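Local coordinates for outer membrane protein SusF (Bacteroides thetaiotaomicron, PDB 4FE9), which binds starch at the bacterial cell surface before the glycan is transported into the periplasm for degradation, at residues A[37-42]-A[136-141]; A[222-227]-A[249-254]; A[147-152]-A[194-199]; A[66-71]-A[116-121]. All blocks are in the same frame, centred on the assembly; numbering follows the deposited sequence.

Contact 1: A[37-42]-A[136-141]; sequences ASIVMD and VSITLQ. With EDO (1,2-ethanediol), chain D.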
loop_
_atom_site.group_PDB
_atom_site.type_symbol
_atom_site.label_atom_id
_atom_site.label_comp_id
_atom_site.label_asym_id
_atom_site.label_seq_id
_atom_site.Cartn_x
_atom_site.Cartn_y
_atom_site.Cartn_z
ATOM N N ALA A 37 20.685 29.426 -3.288
ATOM C CA ALA A 37 19.300 29.258 -2.823
ATOM C C ALA A 37 18.439 28.436 -3.797
ATOM O O ALA A 37 17.432 27.856 -3.406
ATOM C CB ALA A 37 18.650 30.633 -2.534
ATOM N N SER A 38 18.929 28.281 -5.033
ATOM C CA SER A 38 18.147 27.660 -6.089
ATOM C C SER A 38 19.025 26.760 -6.911
ATOM O O SER A 38 19.490 27.159 -7.977
ATOM C CB SER A 38 17.539 28.732 -7.012
ATOM O OG SER A 38 16.683 29.587 -6.302
ATOM N N ILE A 39 19.268 25.546 -6.419
ATOM C CA ILE A 39 20.317 24.702 -6.961
ATOM C C ILE A 39 19.751 23.750 -8.060
ATOM O O ILE A 39 18.683 23.185 -7.902
ATOM C CB ILE A 39 20.916 23.854 -5.849
ATOM C CG1 ILE A 39 21.646 24.730 -4.865
ATOM C CG2 ILE A 39 21.857 22.759 -6.427
ATOM C CD1 ILE A 39 21.806 24.065 -3.500
ATOM N N VAL A 40 20.415 23.710 -9.210
ATOM C CA VAL A 40 20.049 22.778 -10.295
ATOM C C VAL A 40 21.182 21.799 -10.491
ATOM O O VAL A 40 22.258 22.178 -10.909
ATOM C CB VAL A 40 19.801 23.563 -11.654
ATOM C CG1 VAL A 40 19.617 22.585 -12.819
ATOM C CG2 VAL A 40 18.579 24.462 -11.533
ATOM N N MET A 41 20.985 20.563 -10.094
ATOM C CA MET A 41 22.120 19.643 -9.968
ATOM C C MET A 41 22.772 19.438 -11.348
ATOM O O MET A 41 23.995 19.288 -11.454
ATOM C CB MET A 41 21.673 18.298 -9.392
ATOM C CG MET A 41 21.346 18.327 -7.913
ATOM S SD MET A 41 22.727 18.953 -6.962
ATOM C CE MET A 41 23.941 17.652 -7.256
ATOM N N ASP A 42 21.955 19.409 -12.398
ATOM C CA ASP A 42 22.497 19.249 -13.765
ATOM C C ASP A 42 23.601 20.255 -13.991
ATOM O O ASP A 42 24.632 19.931 -14.551
ATOM C CB ASP A 42 21.402 19.463 -14.799
ATOM C CG ASP A 42 20.570 18.232 -15.030
ATOM O OD1 ASP A 42 21.057 17.103 -14.775
ATOM O OD2 ASP A 42 19.414 18.382 -15.461
ATOM N N VAL A 136 14.596 29.176 7.228
ATOM C CA VAL A 136 14.754 29.716 5.884
ATOM C C VAL A 136 14.588 28.582 4.845
ATOM O O VAL A 136 14.531 27.399 5.226
ATOM C CB VAL A 136 16.133 30.396 5.698
ATOM C CG1 VAL A 136 16.316 31.549 6.742
ATOM C CG2 VAL A 136 17.255 29.396 5.828
ATOM N N SER A 137 14.455 28.960 3.560
ATOM C CA SER A 137 14.030 28.032 2.459
ATOM C C SER A 137 15.065 28.114 1.395
ATOM O O SER A 137 15.496 29.212 1.045
ATOM C CB SER A 137 12.721 28.494 1.795
ATOM O OG SER A 137 11.638 28.336 2.649
ATOM N N ILE A 138 15.413 26.958 0.822
ATOM C CA ILE A 138 16.033 26.911 -0.475
ATOM C C ILE A 138 15.354 25.795 -1.289
ATOM O O ILE A 138 14.442 25.092 -0.784
ATOM C CB ILE A 138 17.556 26.617 -0.369
ATOM C CG1 ILE A 138 17.774 25.219 0.192
ATOM C CG2 ILE A 138 18.277 27.679 0.548
ATOM C CD1 ILE A 138 19.152 24.717 -0.047
ATOM N N THR A 139 15.712 25.706 -2.560
ATOM C CA THR A 139 15.260 24.599 -3.389
ATOM C C THR A 139 16.401 23.970 -4.149
ATOM O O THR A 139 17.483 24.564 -4.274
ATOM C CB THR A 139 14.244 25.057 -4.387
ATOM O OG1 THR A 139 14.890 25.882 -5.376
ATOM C CG2 THR A 139 13.108 25.827 -3.676
ATOM N N LEU A 140 16.213 22.697 -4.503
ATOM C CA LEU A 140 17.218 21.940 -5.206
ATOM C C LEU A 140 16.496 21.018 -6.196
ATOM O O LEU A 140 15.463 20.415 -5.865
ATOM C CB LEU A 140 18.065 21.097 -4.223
ATOM C CG LEU A 140 19.162 20.188 -4.806
ATOM C CD1 LEU A 140 20.421 20.115 -3.913
ATOM C CD2 LEU A 140 18.633 18.777 -5.077
ATOM N N GLN A 141 17.022 20.934 -7.397
ATOM C CA GLN A 141 16.454 20.052 -8.402
ATOM C C GLN A 141 17.441 18.960 -8.722
ATOM O O GLN A 141 18.509 19.222 -9.296
ATOM C CB GLN A 141 16.144 20.842 -9.680
ATOM C CG GLN A 141 15.551 19.958 -10.819
ATOM C CD GLN A 141 15.519 20.691 -12.147
ATOM O OE1 GLN A 141 15.655 21.895 -12.191
ATOM N NE2 GLN A 141 15.411 19.959 -13.219
HETATM C C1 EDO D . 16.643 21.753 -16.197
HETATM O O1 EDO D . 15.819 20.592 -16.419
HETATM C C2 EDO D . 18.062 21.302 -15.886
HETATM O O2 EDO D . 18.441 20.209 -16.760
HETATM O O HOH W 1 16.223 24.456 -7.544
HETATM O O HOH W 2 19.074 19.352 -12.333
#
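Ser38, Ile39 and Val40 pair in parallel with Thr139, Leu140 and Gln141, the axes of the two short strands passing 4.7 Å apart at 8°. Four backbone bonds join them. Ile39 supplies both of the central ones: Ile39 N gives to Thr139 O (3.0 Å), and Ile39 O takes Gln141 N (2.8 Å) together with a CA-H contact from Leu140. Thr139 N to Ala37 O and Met41 N to Gln141 O complete the set.

Apolar packing lies on the face of Ile39 and Leu140. The two side chains cross at a slant, Ile39 CG2 against Leu140 CD1 at 3.9 Å. Leu140 CG is anti to its backbone N (chi1 178°), and beyond it Leu140 CD2 meets Met41 CG at 4.0 Å. Leu95 of helix 92-102 lies on Ile39, while Leu92 and Asp96 of that helix touch Met41, so helix 92-102 packs on this face.

The face of Ser38, Val40, Thr139 and Gln141 is more polar. A water gives to Ile39 O (2.8 Å) and is also bonded to Thr139 OG1, bridging the strands. The extended Gln141 side chain lies beside Val40, Gln141 OE1 3.9 Å from Val40 CG2; its NE2 bonds Ser108 OG and reaches an ethanediol only weakly. At the end of the pairing a second water links Asp42 N with Gln141 O.

Parallel pairing of a short early strand with strand 128-141, which also runs antiparallel to strand 111-122, resembles the pairing of strands A' and G in immunoglobulin-like folds and is consistent with an E-set (immunoglobulin-like) N-terminal domain.

Contact 2: A[222-227]-A[249-254]; sequences DNFVSW and NYRFTV. With EDO (1,2-ethanediol), chain E.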
loop_
_atom_site.group_PDB
_atom_site.type_symbol
_atom_site.label_atom_id
_atom_site.label_comp_id
_atom_site.label_asym_id
_atom_site.label_seq_id
_atom_site.Cartn_x
_atom_site.Cartn_y
_atom_site.Cartn_z
ATOM N N ASP A 222 13.983 -2.203 -0.650
ATOM C CA ASP A 222 13.241 -0.933 -0.789
ATOM C C ASP A 222 14.253 0.218 -0.796
ATOM O O ASP A 222 14.864 0.514 0.235
ATOM C CB ASP A 222 12.245 -0.777 0.372
ATOM C CG ASP A 222 11.464 0.583 0.345
ATOM O OD1 ASP A 222 11.594 1.402 -0.625
ATOM O OD2 ASP A 222 10.636 0.767 1.261
ATOM N N ASN A 223 14.593 0.693 -1.992
ATOM C CA ASN A 223 15.661 1.667 -2.121
ATOM C C ASN A 223 15.626 2.412 -3.452
ATOM O O ASN A 223 14.746 2.190 -4.266
ATOM C CB ASN A 223 17.007 0.990 -1.947
ATOM C CG ASN A 223 18.025 1.900 -1.274
ATOM O OD1 ASN A 223 17.875 3.125 -1.267
ATOM N ND2 ASN A 223 19.068 1.307 -0.724
ATOM N N PHE A 224 16.646 3.222 -3.690
ATOM C CA PHE A 224 16.756 3.984 -4.915
ATOM C C PHE A 224 17.337 3.133 -6.012
ATOM O O PHE A 224 18.221 2.310 -5.770
ATOM C CB PHE A 224 17.648 5.224 -4.687
ATOM C CG PHE A 224 16.954 6.336 -3.934
ATOM C CD1 PHE A 224 15.881 6.997 -4.495
ATOM C CD2 PHE A 224 17.303 6.624 -2.605
ATOM C CE1 PHE A 224 15.165 7.952 -3.761
ATOM C CE2 PHE A 224 16.654 7.646 -1.895
ATOM C CZ PHE A 224 15.627 8.344 -2.490
ATOM N N VAL A 225 16.972 3.444 -7.242
ATOM C CA VAL A 225 17.645 2.876 -8.400
ATOM C C VAL A 225 18.781 3.752 -8.845
ATOM O O VAL A 225 18.595 4.943 -9.038
ATOM C CB VAL A 225 16.648 2.724 -9.559
ATOM C CG1 VAL A 225 17.361 2.203 -10.825
ATOM C CG2 VAL A 225 15.523 1.811 -9.141
ATOM N N SER A 226 19.885 3.133 -9.232
ATOM C CA SER A 226 21.018 3.844 -9.734
ATOM C C SER A 226 21.235 3.526 -11.223
ATOM O O SER A 226 20.956 2.398 -11.672
ATOM C CB SER A 226 22.261 3.431 -8.946
ATOM O OG SER A 226 23.425 3.843 -9.625
ATOM N N TRP A 227 21.707 4.512 -11.978
ATOM C CA TRP A 227 22.020 4.317 -13.375
ATOM C C TRP A 227 23.461 4.542 -13.649
ATOM O O TRP A 227 23.861 4.708 -14.796
ATOM C CB TRP A 227 21.170 5.237 -14.279
ATOM C CG TRP A 227 21.215 6.697 -13.886
ATOM C CD1 TRP A 227 22.122 7.638 -14.302
ATOM C CD2 TRP A 227 20.265 7.382 -13.090
ATOM N NE1 TRP A 227 21.792 8.867 -13.786
ATOM C CE2 TRP A 227 20.641 8.742 -13.062
ATOM C CE3 TRP A 227 19.150 6.971 -12.339
ATOM C CZ2 TRP A 227 19.943 9.681 -12.349
ATOM C CZ3 TRP A 227 18.454 7.901 -11.667
ATOM C CH2 TRP A 227 18.900 9.248 -11.605
ATOM N N ASN A 249 10.017 8.233 -10.001
ATOM C CA ASN A 249 10.814 8.429 -8.776
ATOM C C ASN A 249 12.117 7.632 -8.707
ATOM O O ASN A 249 12.976 7.946 -7.899
ATOM C CB ASN A 249 9.972 8.154 -7.543
ATOM C CG ASN A 249 8.781 9.053 -7.466
ATOM O OD1 ASN A 249 8.928 10.290 -7.458
ATOM N ND2 ASN A 249 7.592 8.468 -7.606
ATOM N N TYR A 250 12.302 6.692 -9.645
ATOM C CA TYR A 250 13.486 5.752 -9.650
ATOM C C TYR A 250 13.726 5.051 -8.322
ATOM O O TYR A 250 14.701 5.322 -7.623
ATOM C CB TYR A 250 14.745 6.429 -10.153
ATOM C CG TYR A 250 14.814 6.446 -11.635
ATOM C CD1 TYR A 250 14.012 7.327 -12.373
ATOM C CD2 TYR A 250 15.462 5.422 -12.319
ATOM C CE1 TYR A 250 13.933 7.231 -13.778
ATOM C CE2 TYR A 250 15.405 5.332 -13.720
ATOM C CZ TYR A 250 14.600 6.190 -14.428
ATOM O OH TYR A 250 14.624 6.133 -15.802
ATOM N N ARG A 251 12.768 4.248 -7.936
ATOM C CA ARG A 251 12.848 3.493 -6.709
ATOM C C ARG A 251 12.386 2.088 -7.058
ATOM O O ARG A 251 11.607 1.918 -8.004
ATOM C CB ARG A 251 11.887 4.078 -5.669
ATOM C CG ARG A 251 12.566 5.122 -4.724
ATOM C CD ARG A 251 11.947 5.094 -3.293
ATOM N NE ARG A 251 12.921 5.546 -2.315
ATOM C CZ ARG A 251 13.373 4.816 -1.310
ATOM N NH1 ARG A 251 12.793 3.668 -1.007
ATOM N NH2 ARG A 251 14.275 5.327 -0.491
ATOM N N PHE A 252 12.784 1.106 -6.233
ATOM C CA PHE A 252 12.354 -0.270 -6.416
ATOM C C PHE A 252 11.945 -0.824 -5.072
ATOM O O PHE A 252 12.425 -0.355 -4.026
ATOM C CB PHE A 252 13.484 -1.085 -7.005
ATOM C CG PHE A 252 14.583 -1.405 -6.016
ATOM C CD1 PHE A 252 15.736 -0.618 -5.962
ATOM C CD2 PHE A 252 14.439 -2.461 -5.111
ATOM C CE1 PHE A 252 16.747 -0.891 -5.023
ATOM C CE2 PHE A 252 15.416 -2.735 -4.162
ATOM C CZ PHE A 252 16.582 -1.963 -4.116
ATOM N N THR A 253 10.977 -1.735 -5.069
ATOM C CA THR A 253 10.785 -2.625 -3.928
ATOM C C THR A 253 10.789 -4.082 -4.395
ATOM O O THR A 253 10.497 -4.373 -5.560
ATOM C CB THR A 253 9.466 -2.375 -3.243
ATOM O OG1 THR A 253 8.428 -2.493 -4.210
ATOM C CG2 THR A 253 9.441 -0.952 -2.578
ATOM N N VAL A 254 11.144 -4.976 -3.483
ATOM C CA VAL A 254 10.920 -6.388 -3.645
ATOM C C VAL A 254 10.124 -6.860 -2.451
ATOM O O VAL A 254 10.588 -6.731 -1.319
ATOM C CB VAL A 254 12.236 -7.138 -3.671
ATOM C CG1 VAL A 254 11.980 -8.631 -3.919
ATOM C CG2 VAL A 254 13.167 -6.551 -4.797
HETATM C C1 EDO E . 9.017 1.547 -5.911
HETATM O O1 EDO E . 8.500 2.511 -5.001
HETATM C C2 EDO E . 7.873 0.762 -6.523
HETATM O O2 EDO E . 7.067 0.226 -5.475
#
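Asp222 forms a salt bridge with Arg251: Asp222 OD1 meets Arg251 NH1 at 2.6 Å, at the edge of the guanidinium and near its plane, with the carboxylate turned perpendicular to it. Asp222 CG is anti to the backbone N (chi1 177°), where the side chain also runs beside Thr253, whose CG2 touches OD1.

Asn223 makes the hydrogen-bonded pair with Phe252, giving N to Phe252 O (3.2 Å) and taking Phe252 N on its own O (3.0 Å). Asn223 CB packs on Phe252 CE1 at 3.6 Å, its C lies over the centre of the Arg251 guanidinium, and its ND2 bonds Asp218.

Phe224 offers a ring face to Arg251 in a cation-pi contact, Arg251 CZ standing 4.3 Å from the ring centroid and 8° off the normal. In Arg251's place an alanine would probably leave Asp222 without this countercharge and the Phe224 ring without its cation-pi partner. Strand 222-224 is the outermost strand at one end of the antiparallel sheet of carbohydrate binding module 1, and a G1 beta bulge at Tyr250 and Arg251, both opposite Asp246, precedes the regular pairing. Helix 92-102 brings Gln100 and Glu101 against Phe224.

Val225 N gives an almost straight bond to Tyr250 O (3.0 Å), arriving above the carbonyl plane. Val225 CG1 touches the edge of the Tyr250 ring at CD2, and Val225 CG2 approaches Phe252 CD1 (4.0 Å).

Trp227 turns an edge toward the face of Tyr250 in a T-shaped pair, centroids 5.3 Å apart and planes at 74°, while Arg106 makes a cation-pi contact with the indole.

Contact 3: A[147-152]-A[194-199]; sequences AVDPDG and IFPASA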
loop_
_atom_site.group_PDB
_atom_site.type_symbol
_atom_site.label_atom_id
_atom_site.label_comp_id
_atom_site.label_asym_id
_atom_site.label_seq_id
_atom_site.Cartn_x
_atom_site.Cartn_y
_atom_site.Cartn_z
ATOM N N ALA A 147 15.761 8.782 -19.634
ATOM C CA ALA A 147 14.508 8.730 -20.402
ATOM C C ALA A 147 13.766 7.405 -20.157
ATOM O O ALA A 147 14.379 6.391 -19.877
ATOM C CB ALA A 147 14.804 8.899 -21.899
ATOM N N VAL A 148 12.445 7.443 -20.203
ATOM C CA VAL A 148 11.646 6.227 -20.178
ATOM C C VAL A 148 11.814 5.449 -21.491
ATOM O O VAL A 148 11.835 6.040 -22.566
ATOM C CB VAL A 148 10.145 6.541 -19.942
ATOM C CG1 VAL A 148 9.334 5.264 -20.007
ATOM C CG2 VAL A 148 9.957 7.189 -18.579
ATOM N N ASP A 149 12.180 4.175 -21.386
ATOM C CA ASP A 149 12.391 3.365 -22.603
ATOM C C ASP A 149 11.021 3.036 -23.213
ATOM O O ASP A 149 10.147 2.568 -22.509
ATOM C CB ASP A 149 13.156 2.079 -22.268
ATOM C CG ASP A 149 13.686 1.371 -23.512
ATOM O OD1 ASP A 149 14.923 1.275 -23.665
ATOM O OD2 ASP A 149 12.870 1.013 -24.389
ATOM N N PRO A 150 10.801 3.413 -24.505
ATOM C CA PRO A 150 9.457 3.210 -25.130
ATOM C C PRO A 150 9.056 1.717 -25.204
ATOM O O PRO A 150 7.870 1.386 -25.122
ATOM C CB PRO A 150 9.624 3.786 -26.557
ATOM C CG PRO A 150 11.115 3.960 -26.774
ATOM C CD PRO A 150 11.720 4.168 -25.389
ATOM N N ASP A 151 10.041 0.834 -25.181
ATOM C CA ASP A 151 9.774 -0.589 -25.234
ATOM C C ASP A 151 9.856 -1.267 -23.858
ATOM O O ASP A 151 9.850 -2.476 -23.771
ATOM C CB ASP A 151 10.729 -1.257 -26.210
ATOM C CG ASP A 151 10.552 -0.743 -27.629
ATOM O OD1 ASP A 151 9.448 -0.918 -28.171
ATOM O OD2 ASP A 151 11.452 -0.016 -28.129
ATOM N N GLY A 152 9.931 -0.486 -22.792
ATOM C CA GLY A 152 9.750 -1.046 -21.440
ATOM C C GLY A 152 11.046 -1.535 -20.796
ATOM O O GLY A 152 12.135 -1.140 -21.193
ATOM N N ILE A 194 17.833 -4.399 -13.540
ATOM C CA ILE A 194 16.781 -3.999 -14.431
ATOM C C ILE A 194 17.394 -3.395 -15.672
ATOM O O ILE A 194 18.348 -2.632 -15.586
ATOM C CB ILE A 194 15.917 -2.953 -13.781
ATOM C CG1 ILE A 194 15.238 -3.524 -12.539
ATOM C CG2 ILE A 194 14.840 -2.447 -14.753
ATOM C CD1 ILE A 194 14.756 -2.415 -11.565
ATOM N N PHE A 195 16.951 -3.832 -16.829
ATOM C CA PHE A 195 17.494 -3.286 -18.066
ATOM C C PHE A 195 16.396 -2.637 -18.857
ATOM O O PHE A 195 15.334 -3.212 -19.015
ATOM C CB PHE A 195 18.167 -4.382 -18.891
ATOM C CG PHE A 195 19.443 -4.874 -18.297
ATOM C CD1 PHE A 195 19.429 -5.826 -17.278
ATOM C CD2 PHE A 195 20.633 -4.274 -18.623
ATOM C CE1 PHE A 195 20.604 -6.196 -16.643
ATOM C CE2 PHE A 195 21.805 -4.631 -17.984
ATOM C CZ PHE A 195 21.798 -5.640 -17.057
ATOM N N PRO A 196 16.650 -1.420 -19.380
ATOM C CA PRO A 196 15.778 -0.916 -20.428
ATOM C C PRO A 196 15.824 -1.831 -21.655
ATOM O O PRO A 196 16.871 -2.392 -21.972
ATOM C CB PRO A 196 16.377 0.468 -20.761
ATOM C CG PRO A 196 17.758 0.409 -20.307
ATOM C CD PRO A 196 17.814 -0.548 -19.150
ATOM N N ALA A 197 14.705 -1.946 -22.351
ATOM C CA ALA A 197 14.617 -2.788 -23.567
ATOM C C ALA A 197 15.736 -2.518 -24.577
ATOM O O ALA A 197 16.232 -3.446 -25.220
ATOM C CB ALA A 197 13.243 -2.632 -24.228
ATOM N N SER A 198 16.190 -1.268 -24.662
ATOM C CA SER A 198 17.210 -0.919 -25.656
ATOM C C SER A 198 18.614 -1.461 -25.285
ATOM O O SER A 198 19.521 -1.477 -26.124
ATOM C CB SER A 198 17.273 0.598 -25.859
ATOM O OG SER A 198 17.450 1.268 -24.603
ATOM N N ALA A 199 18.776 -1.922 -24.042
ATOM C CA ALA A 199 20.059 -2.533 -23.609
ATOM C C ALA A 199 20.218 -3.997 -24.083
ATOM O O ALA A 199 21.269 -4.628 -23.867
ATOM C CB ALA A 199 20.190 -2.459 -22.098
#
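The carboxylate of Asp149 is the flat group facing Ala197 and Ser198, and each of its oxygens has its own task. Ser198 N reaches Asp149 OD1 from above the carboxylate plane, 39° out of it, at 3.0 Å. Ser198 OG gives a second bond to Asp149 OD1 at 2.7 Å, nearly in line with the C-O bond. Asp149 OD2 uses its anti lone pair, the one away from OD1, to take Asp151 N (2.9 Å). Backbone and hydroxyl of one serine therefore grip a single oxygen, while the other oxygen ties the loop to itself; three donors together would fix the rotation of the carboxylate and probably stabilise its negative charge. CG of Asp149 stands anti to the backbone N (chi1 -167°), directed across the contact.

Around this group the packing is close. Pro196 CB touches Asp149 OD1 at 3.3 Å, and the CB atoms of Asp151 and Ala197 meet at 3.5 Å. Gly152 O accepts Ala197 N (2.9 Å), at backbone angles where a side chain would be jammed against the preceding carbonyl.

Asp149 N bonds the hydroxyl of Tyr153. The arrangement is an Asx turn overlapping a type I beta turn from Asp149 to Gly152. It leads into strand 153-157 of carbohydrate binding module 1 and joins that entry to the end of the adjacent strand 191-196, which carries the glucose-binding Lys193.

Contact 4: A[66-71]-A[116-121]; sequences AVNSLT and SINASA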
loop_
_atom_site.group_PDB
_atom_site.type_symbol
_atom_site.label_atom_id
_atom_site.label_comp_id
_atom_site.label_asym_id
_atom_site.label_seq_id
_atom_site.Cartn_x
_atom_site.Cartn_y
_atom_site.Cartn_z
ATOM N N ALA A 66 27.537 28.392 18.619
ATOM C CA ALA A 66 27.558 26.933 18.487
ATOM C C ALA A 66 26.277 26.475 17.861
ATOM O O ALA A 66 25.196 26.943 18.235
ATOM C CB ALA A 66 27.733 26.263 19.866
ATOM N N VAL A 67 26.362 25.451 17.024
ATOM C CA VAL A 67 25.164 24.945 16.358
ATOM C C VAL A 67 24.716 23.665 16.976
ATOM O O VAL A 67 25.441 22.690 16.946
ATOM C CB VAL A 67 25.367 24.794 14.788
ATOM C CG1 VAL A 67 24.079 24.364 14.117
ATOM C CG2 VAL A 67 25.815 26.087 14.209
ATOM N N ASN A 68 23.574 23.712 17.679
ATOM C CA ASN A 68 23.022 22.543 18.398
ATOM C C ASN A 68 22.344 21.580 17.435
ATOM O O ASN A 68 22.296 20.386 17.678
ATOM C CB ASN A 68 21.961 22.983 19.455
ATOM C CG ASN A 68 22.482 24.017 20.386
ATOM O OD1 ASN A 68 23.625 23.921 20.851
ATOM N ND2 ASN A 68 21.733 25.108 20.538
ATOM N N SER A 69 21.712 22.107 16.399
ATOM C CA SER A 69 21.194 21.212 15.352
ATOM C C SER A 69 20.894 21.966 14.079
ATOM O O SER A 69 20.718 23.169 14.119
ATOM C CB SER A 69 19.960 20.453 15.843
ATOM O OG SER A 69 18.845 21.304 15.959
ATOM N N LEU A 70 21.153 21.320 12.946
ATOM C CA LEU A 70 20.734 21.862 11.651
ATOM C C LEU A 70 19.919 20.817 10.932
ATOM O O LEU A 70 20.401 19.719 10.675
ATOM C CB LEU A 70 21.952 22.237 10.824
ATOM C CG LEU A 70 21.691 22.877 9.454
ATOM C CD1 LEU A 70 22.844 23.749 9.022
ATOM C CD2 LEU A 70 21.469 21.796 8.445
ATOM N N THR A 71 18.642 21.071 10.763
ATOM C CA THR A 71 17.789 20.059 10.199
ATOM C C THR A 71 17.192 20.511 8.867
ATOM O O THR A 71 17.158 21.686 8.583
ATOM C CB THR A 71 16.685 19.618 11.187
ATOM O OG1 THR A 71 15.708 20.642 11.302
ATOM C CG2 THR A 71 17.248 19.356 12.528
ATOM N N SER A 116 16.224 24.497 9.386
ATOM C CA SER A 116 16.029 24.941 10.764
ATOM C C SER A 116 17.348 24.837 11.507
ATOM O O SER A 116 17.850 23.724 11.701
ATOM C CB SER A 116 15.002 24.025 11.446
ATOM O OG SER A 116 14.412 24.649 12.561
ATOM N N ILE A 117 17.930 25.982 11.894
ATOM C CA ILE A 117 19.187 25.995 12.661
ATOM C C ILE A 117 18.949 26.392 14.115
ATOM O O ILE A 117 18.316 27.413 14.392
ATOM C CB ILE A 117 20.223 26.950 12.068
ATOM C CG1 ILE A 117 20.509 26.591 10.599
ATOM C CG2 ILE A 117 21.520 26.863 12.869
ATOM C CD1 ILE A 117 21.380 27.588 9.882
ATOM N N ASN A 118 19.262 25.487 15.018
ATOM C CA ASN A 118 19.136 25.756 16.446
ATOM C C ASN A 118 20.535 26.081 16.969
ATOM O O ASN A 118 21.442 25.216 16.935
ATOM C CB ASN A 118 18.549 24.509 17.158
ATOM C CG ASN A 118 18.323 24.720 18.644
ATOM O OD1 ASN A 118 19.149 25.341 19.354
ATOM N ND2 ASN A 118 17.263 24.129 19.147
ATOM N N ALA A 119 20.786 27.366 17.234
ATOM C CA ALA A 119 22.106 27.782 17.667
ATOM C C ALA A 119 22.101 28.311 19.114
ATOM O O ALA A 119 21.055 28.704 19.642
ATOM C CB ALA A 119 22.674 28.848 16.708
ATOM N N SER A 120 23.299 28.380 19.704
ATOM C CA SER A 120 23.508 29.025 21.001
ATOM C C SER A 120 24.681 29.968 20.948
ATOM O O SER A 120 25.603 29.796 20.148
ATOM C CB SER A 120 23.741 27.978 22.101
ATOM O OG SER A 120 22.558 27.252 22.348
ATOM N N ALA A 121 24.644 30.985 21.789
ATOM C CA ALA A 121 25.782 31.889 21.951
ATOM C C ALA A 121 26.653 31.327 23.072
ATOM O O ALA A 121 26.141 30.927 24.088
ATOM C CB ALA A 121 25.284 33.282 22.328
HETATM O O HOH W 3 17.296 22.461 14.018
#
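Ser69, Leu70 and Thr71 run antiparallel to Asn118, Ile117 and Ser116, strand axes 4.8 Å apart at 174°, until a classic beta bulge sets both Asn68 and Ser69 against Asn118 and shifts the register by one before Val67 pairs with Ala119. Asn118 O takes two donors at the bulge, Asn68 N at 2.7 Å and Ser69 N at 3.2 Å.

Asn68 then bridges the opposite strand with its side chain. CG lies beside the backbone N, anti to the carbonyl carbon (chi1 -53°), and Asn68 ND2 spends one N-H on Asn118 OD1 (2.9 Å) and the other on Ser120 OG (2.9 Å). Both partners lie in the Asn68 amide plane, which fixes its rotation; the Asn118 amide is turned 73° from it, so ND2 comes in above that carbonyl plane. Asn118 OD1 also accepts from Gln130 NE2. An alanine at Asn118 would probably leave Gln130 NE2 without this acceptor and Asn68 ND2 with Ser120 as its one remaining partner here, looser to turn.

On the same polar face a water bonded to Ser69 OG gives to Ser116 O (2.7 Å). The reverse face is apolar: Val67 CG1 meets Ile117 CG2 at 3.8 Å. Leu70 lies side by side with Ile117, Leu70 CD1 to Ile117 CG1 4.0 Å. Phe88 of strand 87-91 touches Val67 and Ile117, and Phe80 touches Val67 and Leu70.

With Asn118 O and OD1 each used twice and both N-H groups of Asn68 engaged, the bulge is tied to the opposite strand, and the break in register probably costs little bonding.

Overall arrangement
Contacts 1 and 4 belong to one mixed sheet of the N-terminal domain, in which strands 128-141 and 111-122 are neighbours, without touching each other; contacts 2 and 3 share the antiparallel sheet of carbohydrate binding module 1, their centres about 15 Å apart. None is wholly buried. Contacts 1 and 4 each set an aliphatic face against a more polar one with a bound water, but the pairing is parallel in the first and antiparallel with a bulge in the second. Contact 2, at an outermost strand near helix 92-102, relies on charge and aromatic rings. Contact 3, the smallest, joins loop to strand end through a carboxylate. Tyr250 and Ala147 bring contacts 2 and 3 into packing contact.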